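Side-chain contact in possible membrane-associated serine protease (Mycobacterium tuberculosis, PDB 3K6Y), which probably cleaves proteins as a membrane-anchored trypsin-like serine protease, of which this is the protease domain, and appears to be needed for resistance to acid and oxidative stress: residues Gly135-Gly138 with Phe142-Thr145. Residues are numbered along the deposited sequence; the frame is centred on the assembly and turned at random.
Sequences GYPG and FTAT
Phe142 turns the edge of its ring toward the face of Tyr136, a T-shaped pair with centroids 5.7 Å apart and planes at 68°. The benzylic CB of Phe142 lies 3.6 Å from the ring carbon CE1 of Tyr136, while CD2 of Phe142 stands 3.9 Å from Tyr136 CZ. A chi1 of 176° sets Phe142 CG beside the carbonyl carbon, with the CD2 edge at the CZ-OH end of the phenol. That hydroxyl is hydrogen-bonded to the carbonyl of Val44, which ties the tyrosine to strand 44-51 and anchors the hydroxyl end of the ring. Phe142 also packs on Val37 of helix 35-40 and on Leu134.

In the backbone, Gly135 and Thr143 form an antiparallel hydrogen-bonded pair: Gly135 N reaches Thr143 O at 3.1 Å, with 160° at the hydrogen, and Thr143 N reaches Gly135 O at 2.8 Å. The same glycine oxygen receives a CA-H...O contact from Phe142 CA at 3.5 Å. Following Tyr136, Pro137 lays the CD corner of its ring against Thr143, with CD 3.6 Å from OG1. This is van der Waals contact; OG1 bonds to the carbonyl of Asn141.

The contact forms the turn end of the beta-hairpin of strands 130-135 and 143-157 in the second barrel of the chymotrypsin-like fold, near the predicted catalytic Ser183. Its chemistry implies that the two backbone bonds set the hairpin register, that the aromatic and Pro137-Thr143 contacts add mainly dispersion across it, and that the Tyr136 and Thr143 hydroxyls bond outside the two segments.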
loop_
_atom_site.group_PDB
_atom_site.type_symbol
_atom_site.label_atom_id
_atom_site.label_comp_id
_atom_site.label_asym_id
_atom_site.label_seq_id
_atom_site.Cartn_x
_atom_site.Cartn_y
_atom_site.Cartn_z
ATOM N N GLY A 135 -3.711 13.803 -22.397
ATOM C CA GLY A 135 -4.211 12.630 -21.700
ATOM C C GLY A 135 -5.434 12.018 -22.325
ATOM O O GLY A 135 -5.778 12.313 -23.475
ATOM N N TYR A 136 -6.073 11.137 -21.561
ATOM C CA TYR A 136 -7.188 10.336 -22.047
ATOM C C TYR A 136 -8.418 10.509 -21.155
ATOM O O TYR A 136 -8.754 9.615 -20.363
ATOM C CB TYR A 136 -6.775 8.865 -22.127
ATOM C CG TYR A 136 -5.689 8.609 -23.139
ATOM C CD1 TYR A 136 -6.003 8.227 -24.445
ATOM C CD2 TYR A 136 -4.342 8.731 -22.795
ATOM C CE1 TYR A 136 -5.000 7.982 -25.388
ATOM C CE2 TYR A 136 -3.356 8.525 -23.723
ATOM C CZ TYR A 136 -3.673 8.131 -24.996
ATOM O OH TYR A 136 -2.682 7.907 -25.925
ATOM N N PRO A 137 -9.105 11.654 -21.284
ATOM C CA PRO A 137 -10.316 11.886 -20.479
ATOM C C PRO A 137 -11.315 10.750 -20.635
ATOM O O PRO A 137 -11.564 10.286 -21.740
ATOM C CB PRO A 137 -10.903 13.162 -21.088
ATOM C CG PRO A 137 -9.746 13.877 -21.712
ATOM C CD PRO A 137 -8.799 12.784 -22.185
ATOM N N GLY A 138 -11.859 10.296 -19.511
ATOM C CA GLY A 138 -12.893 9.259 -19.523
ATOM C C GLY A 138 -12.428 7.908 -20.021
ATOM O O GLY A 138 -13.257 7.035 -20.321
ATOM N N PHE A 142 -7.369 10.100 -27.048
ATOM C CA PHE A 142 -6.342 11.078 -26.733
ATOM C C PHE A 142 -6.866 12.501 -26.928
ATOM O O PHE A 142 -7.495 12.788 -27.962
ATOM C CB PHE A 142 -5.105 10.835 -27.619
ATOM C CG PHE A 142 -4.023 11.854 -27.436
ATOM C CD1 PHE A 142 -3.919 12.934 -28.312
ATOM C CD2 PHE A 142 -3.109 11.750 -26.387
ATOM C CE1 PHE A 142 -2.917 13.879 -28.163
ATOM C CE2 PHE A 142 -2.110 12.703 -26.235
ATOM C CZ PHE A 142 -2.014 13.758 -27.130
ATOM N N THR A 143 -6.600 13.382 -25.958
ATOM C CA THR A 143 -7.092 14.761 -25.968
ATOM C C THR A 143 -6.008 15.699 -25.471
ATOM O O THR A 143 -5.388 15.448 -24.429
ATOM C CB THR A 143 -8.343 14.892 -25.058
ATOM O OG1 THR A 143 -9.336 13.951 -25.498
ATOM C CG2 THR A 143 -8.904 16.325 -25.054
ATOM N N ALA A 144 -5.772 16.772 -26.229
ATOM C CA ALA A 144 -4.916 17.860 -25.797
ATOM C C ALA A 144 -5.789 18.947 -25.202
ATOM O O ALA A 144 -6.729 19.421 -25.855
ATOM C CB ALA A 144 -4.120 18.416 -26.974
ATOM N N THR A 145 -5.461 19.367 -23.988
ATOM C CA THR A 145 -6.224 20.381 -23.268
ATOM C C THR A 145 -5.368 21.624 -23.134
ATOM O O THR A 145 -4.358 21.609 -22.444
ATOM C CB THR A 145 -6.667 19.838 -21.890
ATOM O OG1 THR A 145 -7.512 18.704 -22.103
ATOM C CG2 THR A 145 -7.417 20.894 -21.084
#